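Long-range contacts in coproheme decarboxylase (Thermus thermophilus, PDB 1VDH), which catalyses the last step of coproporphyrin-dependent heme biosynthesis, the peroxide-driven decarboxylation of coproheme to heme b, as a homopentamer: residues 11-16 with 111-116; 42-47 with 96-101; 139-144 with 234-239. All blocks are in the same frame, centred on the assembly; numbering follows the deposited sequence.

Contact 1: 11-16 with 111-116; sequences TLEGWH and VVELGS
Strands 10-24 and 102-116 run antiparallel in the curved sheet of this chlorite dismutase-type, dimeric alpha-beta barrel protein, and a beta bulge at G14 and W15 interrupts their pairing. V111 and V112 lie at the irregularity. Both residues of the bulge bond to V112: G14 N donates to V112 O at 2.8 Å, and V112 N donates to W15 O at 2.8 Å, almost along the C=O axis. V112 CG2 rests 3.4 Å from that same W15 O. Beyond the bulge, L12 and L114 form a regular hydrogen-bonded pair, with L114 N to L12 O at 3.0 Å, and put their side chains on one face, where L114 reaches R131, a predicted coproheme-binding residue. The other face carries T11, E13, H16, V111 and E113, and a second subunit packs on it; K211 of that subunit forms salt bridges with both E13 and E113. T11 OG1 donates to the syn lone pair of E13 OE2 at 2.8 Å, while its CG2 touches E113 CD at 3.7 Å. An alanine here would remove both branches and would probably loosen the E13 carboxylate and the packing against E113. The V111 side chain, with CG1 anti to the backbone N (chi1 179°), sets CG1 3.7 Å from E13 CB and places CG2 over the centre of the H16 ring, 3.9 Å from its centroid and 6° off the ring normal.

Contact 2: 42-47 with 96-101; sequences EELKGL and SAFARY
S96 opens the loop that follows helix 83-95, and it is buried against helix 34-56. Its OG sits in the crowded position between the backbone N and the carbonyl carbon (chi1 73°), from where it accepts the A99 N-H at 3.3 Å, an ST motif; the same hydroxyl is also hydrogen-bonded to L93 O. On the helix side E43 stretches out almost fully, CG anti to the backbone N, so that its OE2 passes 3.8 Å from S96 CB and arrives at the next residue. A97 N donates to E43 OE2 at 2.8 Å through a nearly straight bond (170°) that uses the syn lone pair, and A97 CB lies 3.4 Å from the same oxygen. A water continues the grip: it donates to E43 OE2 at 2.7 Å and accepts the F98 N-H at 3.1 Å. One carboxylate oxygen thus serves two successive backbone N-H groups, one directly and one through the water, a setting likely to favour the ionised glutamate. F98 then turns its ring to the helix. L44 CD2 comes over one face, 4.1 Å from the ring centroid and 27° off its normal, a CH-pi contact. W29 meets F98 edge-to-face, and L93 and L243 pack on L44; because E43 and L44 are neighbours in sequence, the apolar contact sits beside the polar one. The chain goes on through a short 3-10 turn, in which Y101 N bonds back to F98 O, and that oxygen also lies in plane at the edge of the Y101 ring. The contact thus joins helix 34-56, the long helix of the first crossover in a strand-helix-strand-strand-helix-strand succession, the ferredoxin-like topology of dimeric alpha-beta barrels, to the connection from helix 83-95 into strand 102-116.

Contact 3: 139-144 with 234-239; sequences SGYVCF and VGKYLD
An antiparallel strand pair of the barrel sheet, 141-144 against 234-237, carries this contact, close to the start of strand 141-152. V142 and G235 form a hydrogen-bonded pair, with V142 N to G235 O at 2.8 Å and G235 N to V142 O at 2.9 Å, both in the carbonyl planes. V142 CG1 occupies the crowded position between the backbone N and the carbonyl carbon (chi1 67°) and lies close over G235, where a beta carbon would be tight. G140 has a positive phi of 78°, at which a side chain would jam against the preceding carbonyl, and its own oxygen accepts Y237 N at 2.9 Å. The Y237 ring lies beneath S139 N, which stands over one face. On the face shared with C143 and V234, Y141 and K236 run alongside each other, pointing the same way. The lysine chain is extended up to its last torsion (61°), and its CG comes 3.6 Å from Y141 CE1, oblique to the ring. At the tips K236 NZ makes a weak hydrogen bond to Y141 OH at 3.4 Å. A water bonded to G140 O and, at 2.7 Å, to Y237 O also accepts weakly from K236 NZ. D84 of a third subunit hydrogen-bonds Y141 OH and forms a long, weak ion pair with K236. The polar ends therefore meet at a subunit interface, where the nearby carboxylate would probably help to balance the ammonium charge, while the backbone bonds hold the two strands together.

How the contacts relate
From the N terminus, strand 10-24 enters contact 1 first, but its partner comes only with strand 102-116, so contact 1 closes a loop of 94 residues. Contact 2 falls wholly within this loop, tying helix 34-56 to the turn leading into strand 102-116 without touching contact 1. The chain then passes to strand 141-152, and contact 3 closes a separate loop of 89 residues with strand 227-237; it follows the other two in series, and no loops cross. Contacts 1 and 3 belong to the same sheet on opposite sides of the chain's centre, their centres about 23 Å apart, whereas contact 2 joins elements outside the sheet.

Contact 1: 11-16 with 111-116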
loop_
_atom_site.group_PDB
_atom_site.type_symbol
_atom_site.label_atom_id
_atom_site.label_comp_id
_atom_site.label_asym_id
_atom_site.label_seq_id
_atom_site.Cartn_x
_atom_site.Cartn_y
_atom_site.Cartn_z
ATOM N N THR A 11 -12.195 -6.013 30.767
ATOM C CA THR A 11 -13.149 -5.471 29.806
ATOM C C THR A 11 -14.554 -6.033 29.973
ATOM O O THR A 11 -14.749 -7.113 30.534
ATOM C CB THR A 11 -12.728 -5.742 28.331
ATOM O OG1 THR A 11 -12.648 -7.154 28.100
ATOM C CG2 THR A 11 -11.390 -5.099 28.009
ATOM N N LEU A 12 -15.519 -5.267 29.476
ATOM C CA LEU A 12 -16.923 -5.636 29.467
ATOM C C LEU A 12 -17.353 -5.396 28.026
ATOM O O LEU A 12 -17.133 -4.309 27.486
ATOM C CB LEU A 12 -17.744 -4.740 30.402
ATOM C CG LEU A 12 -17.526 -4.887 31.910
ATOM C CD1 LEU A 12 -18.447 -3.922 32.651
ATOM C CD2 LEU A 12 -17.802 -6.319 32.341
ATOM N N GLU A 13 -17.919 -6.417 27.392
ATOM C CA GLU A 13 -18.367 -6.298 26.010
ATOM C C GLU A 13 -19.856 -6.020 25.923
ATOM O O GLU A 13 -20.643 -6.574 26.691
ATOM C CB GLU A 13 -18.046 -7.576 25.225
ATOM C CG GLU A 13 -16.582 -7.726 24.830
ATOM C CD GLU A 13 -15.658 -7.884 26.021
ATOM O OE1 GLU A 13 -15.917 -8.765 26.868
ATOM O OE2 GLU A 13 -14.670 -7.131 26.108
ATOM N N GLY A 14 -20.230 -5.168 24.972
ATOM C CA GLY A 14 -21.625 -4.828 24.768
ATOM C C GLY A 14 -22.048 -5.200 23.361
ATOM O O GLY A 14 -21.714 -6.282 22.869
ATOM N N TRP A 15 -22.774 -4.302 22.706
ATOM C CA TRP A 15 -23.238 -4.541 21.343
ATOM C C TRP A 15 -22.090 -4.676 20.348
ATOM O O TRP A 15 -21.021 -4.083 20.527
ATOM C CB TRP A 15 -24.139 -3.393 20.873
ATOM C CG TRP A 15 -25.584 -3.498 21.274
ATOM C CD1 TRP A 15 -26.243 -4.611 21.727
ATOM C CD2 TRP A 15 -26.556 -2.446 21.234
ATOM N NE1 TRP A 15 -27.568 -4.314 21.964
ATOM C CE2 TRP A 15 -27.785 -2.991 21.671
ATOM C CE3 TRP A 15 -26.508 -1.090 20.871
ATOM C CZ2 TRP A 15 -28.955 -2.229 21.757
ATOM C CZ3 TRP A 15 -27.673 -0.331 20.956
ATOM C CH2 TRP A 15 -28.880 -0.905 21.396
ATOM N N HIS A 16 -22.316 -5.482 19.315
ATOM C CA HIS A 16 -21.345 -5.676 18.246
ATOM C C HIS A 16 -21.582 -4.512 17.297
ATOM O O HIS A 16 -22.706 -4.032 17.168
ATOM C CB HIS A 16 -21.570 -7.010 17.542
ATOM C CG HIS A 16 -21.227 -8.194 18.391
ATOM N ND1 HIS A 16 -20.525 -9.278 17.908
ATOM C CD2 HIS A 16 -21.474 -8.455 19.697
ATOM C CE1 HIS A 16 -20.356 -10.156 18.881
ATOM N NE2 HIS A 16 -20.922 -9.682 19.975
ATOM N N VAL A 111 -16.587 -4.662 18.801
ATOM C CA VAL A 111 -17.552 -4.874 19.877
ATOM C C VAL A 111 -17.402 -3.778 20.933
ATOM O O VAL A 111 -16.297 -3.542 21.423
ATOM C CB VAL A 111 -17.344 -6.258 20.558
ATOM C CG1 VAL A 111 -18.336 -6.444 21.697
ATOM C CG2 VAL A 111 -17.509 -7.388 19.542
ATOM N N VAL A 112 -18.504 -3.103 21.267
ATOM C CA VAL A 112 -18.482 -2.039 22.279
ATOM C C VAL A 112 -17.742 -2.559 23.504
ATOM O O VAL A 112 -18.071 -3.621 24.041
ATOM C CB VAL A 112 -19.911 -1.567 22.654
ATOM C CG1 VAL A 112 -19.865 -0.589 23.829
ATOM C CG2 VAL A 112 -20.554 -0.879 21.451
ATOM N N GLU A 113 -16.710 -1.826 23.906
ATOM C CA GLU A 113 -15.868 -2.233 25.016
ATOM C C GLU A 113 -15.692 -1.178 26.100
ATOM O O GLU A 113 -15.455 -0.006 25.808
ATOM C CB GLU A 113 -14.492 -2.617 24.461
ATOM C CG GLU A 113 -13.501 -3.143 25.486
ATOM C CD GLU A 113 -12.083 -3.114 24.963
ATOM O OE1 GLU A 113 -11.693 -4.041 24.217
ATOM O OE2 GLU A 113 -11.359 -2.149 25.286
ATOM N N LEU A 114 -15.841 -1.605 27.350
ATOM C CA LEU A 114 -15.658 -0.730 28.499
ATOM C C LEU A 114 -14.471 -1.335 29.244
ATOM O O LEU A 114 -14.517 -2.491 29.666
ATOM C CB LEU A 114 -16.909 -0.723 29.387
ATOM C CG LEU A 114 -18.228 -0.358 28.694
ATOM C CD1 LEU A 114 -19.327 -0.220 29.737
ATOM C CD2 LEU A 114 -18.080 0.942 27.919
ATOM N N GLY A 115 -13.389 -0.575 29.358
ATOM C CA GLY A 115 -12.210 -1.093 30.024
ATOM C C GLY A 115 -11.798 -0.428 31.319
ATOM O O GLY A 115 -12.152 0.721 31.598
ATOM N N SER A 116 -11.032 -1.174 32.109
ATOM C CA SER A 116 -10.508 -0.713 33.387
ATOM C C SER A 116 -9.148 -1.372 33.564
ATOM O O SER A 116 -9.032 -2.588 33.459
ATOM C CB SER A 116 -11.435 -1.123 34.528
ATOM O OG SER A 116 -10.946 -0.619 35.756
#

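Contact 2: 42-47 with 96-101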
loop_
_atom_site.group_PDB
_atom_site.type_symbol
_atom_site.label_atom_id
_atom_site.label_comp_id
_atom_site.label_asym_id
_atom_site.label_seq_id
_atom_site.Cartn_x
_atom_site.Cartn_y
_atom_site.Cartn_z
ATOM N N GLU A 42 -37.289 2.965 -2.816
ATOM C CA GLU A 42 -38.363 2.341 -2.048
ATOM C C GLU A 42 -37.869 1.109 -1.304
ATOM O O GLU A 42 -38.191 0.911 -0.133
ATOM C CB GLU A 42 -39.544 1.976 -2.955
ATOM C CG GLU A 42 -40.297 3.179 -3.523
ATOM C CD GLU A 42 -40.871 4.089 -2.445
ATOM O OE1 GLU A 42 -40.854 5.324 -2.639
ATOM O OE2 GLU A 42 -41.341 3.578 -1.404
ATOM N N GLU A 43 -37.079 0.288 -1.987
ATOM C CA GLU A 43 -36.527 -0.914 -1.376
ATOM C C GLU A 43 -35.560 -0.555 -0.243
ATOM O O GLU A 43 -35.527 -1.229 0.783
ATOM C CB GLU A 43 -35.803 -1.760 -2.421
ATOM C CG GLU A 43 -35.226 -3.055 -1.865
ATOM C CD GLU A 43 -34.375 -3.799 -2.874
ATOM O OE1 GLU A 43 -34.479 -5.041 -2.935
ATOM O OE2 GLU A 43 -33.599 -3.146 -3.602
ATOM N N LEU A 44 -34.764 0.495 -0.439
ATOM C CA LEU A 44 -33.810 0.925 0.589
ATOM C C LEU A 44 -34.549 1.377 1.846
ATOM O O LEU A 44 -34.155 1.027 2.961
ATOM C CB LEU A 44 -32.912 2.051 0.067
ATOM C CG LEU A 44 -31.832 2.554 1.035
ATOM C CD1 LEU A 44 -30.898 1.407 1.428
ATOM C CD2 LEU A 44 -31.050 3.680 0.385
ATOM N N LYS A 45 -35.633 2.130 1.664
ATOM C CA LYS A 45 -36.434 2.601 2.793
ATOM C C LYS A 45 -36.972 1.420 3.590
ATOM O O LYS A 45 -37.006 1.456 4.818
ATOM C CB LYS A 45 -37.599 3.479 2.321
ATOM C CG LYS A 45 -37.194 4.883 1.900
ATOM C CD LYS A 45 -38.407 5.800 1.774
ATOM C CE LYS A 45 -39.369 5.324 0.698
ATOM N NZ LYS A 45 -40.534 6.246 0.549
ATOM N N GLY A 46 -37.386 0.370 2.881
ATOM C CA GLY A 46 -37.898 -0.820 3.541
ATOM C C GLY A 46 -36.839 -1.446 4.433
ATOM O O GLY A 46 -37.129 -1.870 5.551
ATOM N N LEU A 47 -35.603 -1.501 3.940
ATOM C CA LEU A 47 -34.498 -2.064 4.712
ATOM C C LEU A 47 -34.198 -1.210 5.951
ATOM O O LEU A 47 -34.085 -1.735 7.063
ATOM C CB LEU A 47 -33.244 -2.182 3.839
ATOM C CG LEU A 47 -31.974 -2.678 4.535
ATOM C CD1 LEU A 47 -32.214 -4.035 5.202
ATOM C CD2 LEU A 47 -30.845 -2.757 3.527
ATOM N N SER A 96 -29.325 -5.324 -2.181
ATOM C CA SER A 96 -30.330 -4.341 -2.589
ATOM C C SER A 96 -29.987 -3.751 -3.957
ATOM O O SER A 96 -28.820 -3.724 -4.356
ATOM C CB SER A 96 -30.432 -3.213 -1.554
ATOM O OG SER A 96 -29.297 -2.359 -1.609
ATOM N N ALA A 97 -31.005 -3.276 -4.673
ATOM C CA ALA A 97 -30.805 -2.667 -5.983
ATOM C C ALA A 97 -29.937 -1.415 -5.855
ATOM O O ALA A 97 -29.126 -1.115 -6.735
ATOM C CB ALA A 97 -32.149 -2.315 -6.614
ATOM N N PHE A 98 -30.084 -0.705 -4.739
ATOM C CA PHE A 98 -29.301 0.506 -4.504
ATOM C C PHE A 98 -27.801 0.198 -4.464
ATOM O O PHE A 98 -26.993 0.973 -4.976
ATOM C CB PHE A 98 -29.736 1.195 -3.204
ATOM C CG PHE A 98 -28.981 2.467 -2.915
ATOM C CD1 PHE A 98 -29.021 3.534 -3.811
ATOM C CD2 PHE A 98 -28.204 2.588 -1.767
ATOM C CE1 PHE A 98 -28.295 4.702 -3.570
ATOM C CE2 PHE A 98 -27.474 3.754 -1.516
ATOM C CZ PHE A 98 -27.520 4.811 -2.422
ATOM N N ALA A 99 -27.444 -0.946 -3.880
ATOM C CA ALA A 99 -26.048 -1.366 -3.774
ATOM C C ALA A 99 -25.389 -1.626 -5.131
ATOM O O ALA A 99 -24.166 -1.753 -5.215
ATOM C CB ALA A 99 -25.933 -2.594 -2.892
ATOM N N ARG A 100 -26.191 -1.743 -6.188
ATOM C CA ARG A 100 -25.638 -1.955 -7.524
ATOM C C ARG A 100 -24.884 -0.690 -7.935
ATOM O O ARG A 100 -24.038 -0.721 -8.826
ATOM C CB ARG A 100 -26.743 -2.245 -8.548
ATOM C CG ARG A 100 -27.596 -3.470 -8.248
ATOM C CD ARG A 100 -28.586 -3.747 -9.381
ATOM N NE ARG A 100 -29.680 -4.632 -8.978
ATOM C CZ ARG A 100 -29.536 -5.892 -8.570
ATOM N NH1 ARG A 100 -30.603 -6.605 -8.227
ATOM N NH2 ARG A 100 -28.334 -6.449 -8.505
ATOM N N TYR A 101 -25.205 0.420 -7.271
ATOM C CA TYR A 101 -24.572 1.707 -7.542
ATOM C C TYR A 101 -23.552 2.067 -6.457
ATOM O O TYR A 101 -23.094 3.209 -6.377
ATOM C CB TYR A 101 -25.642 2.802 -7.633
ATOM C CG TYR A 101 -26.727 2.492 -8.639
ATOM C CD1 TYR A 101 -26.611 2.906 -9.964
ATOM C CD2 TYR A 101 -27.858 1.764 -8.269
ATOM C CE1 TYR A 101 -27.596 2.602 -10.902
ATOM C CE2 TYR A 101 -28.847 1.453 -9.201
ATOM C CZ TYR A 101 -28.709 1.875 -10.514
ATOM O OH TYR A 101 -29.681 1.573 -11.441
HETATM O O HOH W 1 -32.482 -0.831 -2.857
#

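Contact 3: 139-144 with 234-239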
loop_
_atom_site.group_PDB
_atom_site.type_symbol
_atom_site.label_atom_id
_atom_site.label_comp_id
_atom_site.label_asym_id
_atom_site.label_seq_id
_atom_site.Cartn_x
_atom_site.Cartn_y
_atom_site.Cartn_z
ATOM N N SER A 139 -28.631 13.304 14.880
ATOM C CA SER A 139 -28.338 14.627 14.345
ATOM C C SER A 139 -26.840 14.845 14.446
ATOM O O SER A 139 -26.129 14.040 15.044
ATOM C CB SER A 139 -29.066 15.713 15.150
ATOM O OG SER A 139 -28.607 15.755 16.491
ATOM N N GLY A 140 -26.363 15.936 13.861
ATOM C CA GLY A 140 -24.951 16.239 13.939
ATOM C C GLY A 140 -24.032 15.465 13.016
ATOM O O GLY A 140 -24.411 15.071 11.913
ATOM N N TYR A 141 -22.827 15.208 13.514
ATOM C CA TYR A 141 -21.784 14.542 12.749
ATOM C C TYR A 141 -21.132 13.384 13.486
ATOM O O TYR A 141 -21.279 13.235 14.699
ATOM C CB TYR A 141 -20.702 15.576 12.389
ATOM C CG TYR A 141 -21.258 16.796 11.691
ATOM C CD1 TYR A 141 -21.233 16.902 10.300
ATOM C CD2 TYR A 141 -21.903 17.798 12.417
ATOM C CE1 TYR A 141 -21.849 17.974 9.648
ATOM C CE2 TYR A 141 -22.520 18.866 11.776
ATOM C CZ TYR A 141 -22.495 18.946 10.398
ATOM O OH TYR A 141 -23.152 19.984 9.773
ATOM N N VAL A 142 -20.402 12.571 12.729
ATOM C CA VAL A 142 -19.683 11.439 13.282
ATOM C C VAL A 142 -18.231 11.484 12.822
ATOM O O VAL A 142 -17.926 11.963 11.726
ATOM C CB VAL A 142 -20.290 10.072 12.835
ATOM C CG1 VAL A 142 -20.104 9.861 11.331
ATOM C CG2 VAL A 142 -19.627 8.928 13.609
ATOM N N CYS A 143 -17.340 11.059 13.711
ATOM C CA CYS A 143 -15.918 10.952 13.422
ATOM C C CYS A 143 -15.542 9.531 13.809
ATOM O O CYS A 143 -15.748 9.125 14.957
ATOM C CB CYS A 143 -15.082 11.923 14.260
ATOM S SG CYS A 143 -13.281 11.542 14.255
ATOM N N PHE A 144 -15.073 8.754 12.839
ATOM C CA PHE A 144 -14.648 7.387 13.112
ATOM C C PHE A 144 -13.191 7.188 12.750
ATOM O O PHE A 144 -12.742 7.622 11.688
ATOM C CB PHE A 144 -15.463 6.350 12.324
ATOM C CG PHE A 144 -14.853 4.964 12.357
ATOM C CD1 PHE A 144 -14.132 4.476 11.265
ATOM C CD2 PHE A 144 -14.927 4.187 13.508
ATOM C CE1 PHE A 144 -13.488 3.241 11.327
ATOM C CE2 PHE A 144 -14.287 2.949 13.583
ATOM C CZ PHE A 144 -13.564 2.475 12.490
ATOM N N VAL A 234 -15.146 11.509 8.459
ATOM C CA VAL A 234 -16.106 12.439 9.040
ATOM C C VAL A 234 -17.374 12.404 8.201
ATOM O O VAL A 234 -17.322 12.502 6.976
ATOM C CB VAL A 234 -15.573 13.884 9.115
ATOM C CG1 VAL A 234 -16.630 14.794 9.746
ATOM C CG2 VAL A 234 -14.300 13.939 9.950
ATOM N N GLY A 235 -18.511 12.235 8.868
ATOM C CA GLY A 235 -19.773 12.184 8.157
ATOM C C GLY A 235 -20.880 12.975 8.828
ATOM O O GLY A 235 -20.854 13.204 10.034
ATOM N N LYS A 236 -21.826 13.437 8.019
ATOM C CA LYS A 236 -22.969 14.193 8.506
ATOM C C LYS A 236 -24.159 13.242 8.568
ATOM O O LYS A 236 -24.469 12.580 7.579
ATOM C CB LYS A 236 -23.283 15.348 7.549
ATOM C CG LYS A 236 -24.507 16.163 7.941
ATOM C CD LYS A 236 -24.757 17.282 6.951
ATOM C CE LYS A 236 -26.058 18.011 7.255
ATOM N NZ LYS A 236 -26.042 18.647 8.596
ATOM N N TYR A 237 -24.799 13.153 9.732
ATOM C CA TYR A 237 -25.958 12.277 9.901
ATOM C C TYR A 237 -27.052 12.681 8.918
ATOM O O TYR A 237 -27.335 13.867 8.753
ATOM C CB TYR A 237 -26.499 12.342 11.339
ATOM C CG TYR A 237 -27.724 11.472 11.548
ATOM C CD1 TYR A 237 -27.596 10.124 11.878
ATOM C CD2 TYR A 237 -29.010 11.980 11.343
ATOM C CE1 TYR A 237 -28.714 9.299 11.989
ATOM C CE2 TYR A 237 -30.137 11.162 11.449
ATOM C CZ TYR A 237 -29.980 9.825 11.767
ATOM O OH TYR A 237 -31.081 9.005 11.821
ATOM N N LEU A 238 -27.647 11.689 8.261
ATOM C CA LEU A 238 -28.707 11.931 7.290
ATOM C C LEU A 238 -30.016 11.278 7.710
ATOM O O LEU A 238 -30.057 10.064 7.927
ATOM C CB LEU A 238 -28.326 11.339 5.924
ATOM C CG LEU A 238 -27.056 11.772 5.188
ATOM C CD1 LEU A 238 -26.823 10.856 3.993
ATOM C CD2 LEU A 238 -27.175 13.222 4.746
ATOM N N ASP A 239 -31.079 12.067 7.860
ATOM C CA ASP A 239 -32.375 11.469 8.172
ATOM C C ASP A 239 -32.944 11.018 6.823
ATOM O O ASP A 239 -32.279 11.172 5.792
ATOM C CB ASP A 239 -33.322 12.429 8.922
ATOM C CG ASP A 239 -33.569 13.753 8.196
ATOM O OD1 ASP A 239 -33.321 13.879 6.981
ATOM O OD2 ASP A 239 -34.049 14.688 8.867
HETATM O O HOH W 2 -26.882 15.991 10.373
#